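Local coordinates for intergenic-region protein (Escherichia coli CFT073, PDB 2WJ9) that acts as an antirestriction protein of the ArdB type, probably shielding incoming DNA by interfering with host restriction enzymes, at the interface of chains A and B. Sequence-based numbering; all coordinates share one arbitrary frame. Chains: chain A/B, Intergenic-region protein.

Contact 1 and contact 2 are two-fold-related twins in the A/B dimer, their C-alpha centres about 14 Å apart. Each pairs residues 34-37 of one chain with 152-154 of the other, where a two-residue junction follows helix 132-151 and A:Tyr154 or B:Tyr154 starts the next helix. A:Glu152 binds B:Ser35 and B:Ala36 in contact 1, B:Glu152 binds A:Ser35 and A:Ala36 in contact 2. They appear to differ at B:Ser34 and A:Ser34, doubtfully, as A:Ser34 is distorted. Each subunit thus docks its N-terminal loop on the other. An interchain Cys37-Cys149 disulfide involves the same segment, which fits a genuine dimer.

Contact 1: the interface of chains A and B. Residues chain A 152-154; chain B 33-37.
B:Ala36 meets A:Glu152 and A:Tyr154 at once, and these three residues bury more surface than any others here, 52, 43 and 38 Å² respectively. The methyl carbon of B:Ala36, CB, stands over the centre of the A:Tyr154 ring, 3.7 Å from the centroid, in a CH-pi contact. While its side chain rests on the aromatic face, its backbone is gripped by the glutamate: B:Ala36 N donates to A:Glu152 OE1 at 2.9 Å. That bond is nearly straight, 170° at the hydrogen, and reaches the carboxylate oxygen on its syn side, somewhat out of plane. The other oxygen, A:Glu152 OE2, uses its syn lone pair to accept from the hydroxyl B:Ser35 OG at 2.5 Å. Two donors from consecutive residues therefore engage both oxygens and limit rotation of the carboxylate. A bend at chi2 turns the glutamate chain so that its end faces this stretch of backbone.

The serine hydroxyl is itself positioned from within chain B, since B:Cys37 N donates to B:Ser35 OG at 2.9 Å, closing an ST-turn-like loop. At the edge of the tyrosine ring, in its plane, lies the carbonyl oxygen B:Ser34 O. The phenol A:Tyr154 OH donates to B:Ser34 O at 2.9 Å, with the donor tilted from the carbonyl plane.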
# COMPACT_ATOMS: atom_id res chain seq x y z
N GLU A 152 0.42 5.01 -15.13
CA GLU A 152 0.99 3.70 -14.73
C GLU A 152 2.30 3.82 -13.94
O GLU A 152 3.16 2.92 -14.01
CB GLU A 152 1.15 2.76 -15.94
CG GLU A 152 -0.12 2.00 -16.31
CD GLU A 152 -0.60 1.06 -15.21
OE1 GLU A 152 0.23 0.44 -14.50
OE2 GLU A 152 -1.83 0.94 -15.06
N CYS A 153 2.43 4.91 -13.18
CA CYS A 153 3.60 5.14 -12.33
C CYS A 153 3.32 4.67 -10.90
O CYS A 153 2.51 5.27 -10.18
CB CYS A 153 3.98 6.62 -12.35
SG CYS A 153 4.67 7.14 -13.94
N TYR A 154 4.01 3.61 -10.49
CA TYR A 154 3.80 3.00 -9.17
C TYR A 154 4.16 3.91 -7.99
O TYR A 154 3.59 3.76 -6.90
CB TYR A 154 4.55 1.66 -9.10
CG TYR A 154 3.96 0.58 -10.00
CD1 TYR A 154 3.00 -0.31 -9.53
CD2 TYR A 154 4.36 0.46 -11.34
CE1 TYR A 154 2.45 -1.31 -10.37
CE2 TYR A 154 3.82 -0.53 -12.18
CZ TYR A 154 2.87 -1.42 -11.68
OH TYR A 154 2.34 -2.38 -12.51
N THR B 33 -2.43 -7.94 -14.51
CA THR B 33 -0.98 -7.64 -14.58
C THR B 33 -0.44 -6.91 -13.35
O THR B 33 0.72 -6.45 -13.35
CB THR B 33 -0.63 -6.80 -15.83
OG1 THR B 33 -1.18 -5.48 -15.71
CG2 THR B 33 -1.15 -7.46 -17.10
N SER B 34 -1.24 -6.83 -12.29
CA SER B 34 -0.87 -6.06 -11.10
C SER B 34 -0.47 -4.62 -11.47
O SER B 34 0.57 -4.10 -11.03
CB SER B 34 0.22 -6.78 -10.31
OG SER B 34 -0.22 -8.08 -9.91
N SER B 35 -1.31 -4.00 -12.29
CA SER B 35 -1.20 -2.60 -12.73
C SER B 35 -1.07 -1.59 -11.58
O SER B 35 -1.45 -1.88 -10.46
CB SER B 35 -2.44 -2.26 -13.56
OG SER B 35 -2.73 -0.87 -13.56
N ALA B 36 -0.56 -0.39 -11.87
CA ALA B 36 -0.44 0.68 -10.86
C ALA B 36 -1.80 1.27 -10.50
O ALA B 36 -1.95 1.96 -9.50
CB ALA B 36 0.49 1.78 -11.35
N CYS B 37 -2.80 1.01 -11.34
CA CYS B 37 -4.14 1.52 -11.12
C CYS B 37 -4.87 0.66 -10.08
O CYS B 37 -4.95 -0.55 -10.23
CB CYS B 37 -4.90 1.48 -12.45
SG CYS B 37 -6.51 2.28 -12.45

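Contact 2: the interface of chains A and B. Residues chain A 34-37; chain B 148, 152-154.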
# COMPACT_ATOMS: atom_id res chain seq x y z
N SER A 34 12.00 10.90 -1.63
CA SER A 34 10.57 9.84 -1.34
C SER A 34 11.37 8.58 -1.75
O SER A 34 12.39 8.71 -2.43
CB SER A 34 9.77 10.23 -2.59
OG SER A 34 8.84 11.27 -2.31
N SER A 35 11.15 7.52 -0.98
CA SER A 35 11.84 6.25 -1.20
C SER A 35 10.85 5.12 -1.42
O SER A 35 9.76 5.11 -0.84
CB SER A 35 12.75 5.93 -0.02
OG SER A 35 13.33 4.64 -0.16
N ALA A 36 11.22 4.17 -2.27
CA ALA A 36 10.44 2.95 -2.46
C ALA A 36 10.58 1.97 -1.28
O ALA A 36 9.84 0.99 -1.20
CB ALA A 36 10.84 2.27 -3.76
N CYS A 37 11.53 2.22 -0.38
CA CYS A 37 11.69 1.40 0.82
C CYS A 37 10.61 1.75 1.85
O CYS A 37 10.54 2.89 2.33
CB CYS A 37 13.09 1.61 1.41
SG CYS A 37 13.54 0.58 2.84
N ALA B 148 12.05 -4.43 -2.18
CA ALA B 148 11.72 -3.02 -2.46
C ALA B 148 12.83 -2.08 -1.98
O ALA B 148 13.21 -1.14 -2.69
CB ALA B 148 10.39 -2.65 -1.80
N GLU B 152 14.85 -0.19 -4.95
CA GLU B 152 14.16 1.11 -5.08
C GLU B 152 13.15 1.11 -6.23
O GLU B 152 12.95 2.12 -6.90
CB GLU B 152 15.18 2.26 -5.21
CG GLU B 152 15.80 2.71 -3.89
CD GLU B 152 14.88 3.58 -3.03
OE1 GLU B 152 13.82 4.04 -3.51
OE2 GLU B 152 15.23 3.82 -1.86
N CYS B 153 12.51 -0.04 -6.45
CA CYS B 153 11.49 -0.20 -7.49
C CYS B 153 10.09 -0.10 -6.87
O CYS B 153 9.66 -0.97 -6.12
CB CYS B 153 11.68 -1.54 -8.19
SG CYS B 153 10.56 -1.77 -9.57
N TYR B 154 9.37 0.97 -7.20
CA TYR B 154 8.06 1.23 -6.58
C TYR B 154 7.02 0.14 -6.89
O TYR B 154 6.08 -0.06 -6.13
CB TYR B 154 7.53 2.62 -6.97
CG TYR B 154 8.26 3.76 -6.30
CD1 TYR B 154 7.89 4.21 -5.03
CD2 TYR B 154 9.31 4.41 -6.94
CE1 TYR B 154 8.56 5.27 -4.42
CE2 TYR B 154 9.99 5.47 -6.33
CZ TYR B 154 9.61 5.89 -5.06
OH TYR B 154 10.27 6.95 -4.46
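This is one patch of a two-fold symmetric homodimer interface in a member of the antirestriction protein family, where A:Ser35 and A:Ala36, in an N-terminal loop, dock on B:Glu152 and B:Tyr154 and so help hold the two subunits together. The receiving surface is the short junction between helices 132-151 and 154-168 of chain B, together with the first residue of the second helix. B:Glu152 takes a left-handed helical backbone conformation directly after helix 132-151 ends.

Its carboxylate takes one donor on each oxygen. The hydroxyl A:Ser35 OG gives its hydrogen to B:Glu152 OE2 at 2.7 Å, on the syn side and 18° out of the carboxylate plane. The backbone A:Ala36 N donates to B:Glu152 OE1 at 2.9 Å, also on the syn side but lying farther from the plane, at 33°. The glutamate's CG sits beside its own backbone N, opposite the carbonyl carbon (chi1 -80°), and a further bend at chi2 directs the carboxylate towards the incoming loop. Within that loop A:Cys37 N donates to A:Ser35 OG at 3.0 Å, an ST-turn-like closure that fixes the hydroxyl oxygen beside the glutamate.

A:Ala36 hides 65 Å² against chain B, more than any other residue of this contact. Its CB lies over the middle of the B:Tyr154 ring, 3.7 Å from the centroid, forming a CH-pi contact. The same methyl also packs on the helix junction, with A:Ala36 CB 3.8 Å from B:Glu152 CA. At the margin, the methyl B:Ala148 CB, near the end of helix 132-151, comes within 3.7 Å of the carbonyl A:Ala36 O.

The phenol oxygen B:Tyr154 OH lies near the carbonyl of A:Ser34, 3.4 Å from A:Ser34 O. Detail at this end is doubtful, because the bond between A:Ser34 N and A:Ser34 CA is distorted in the model.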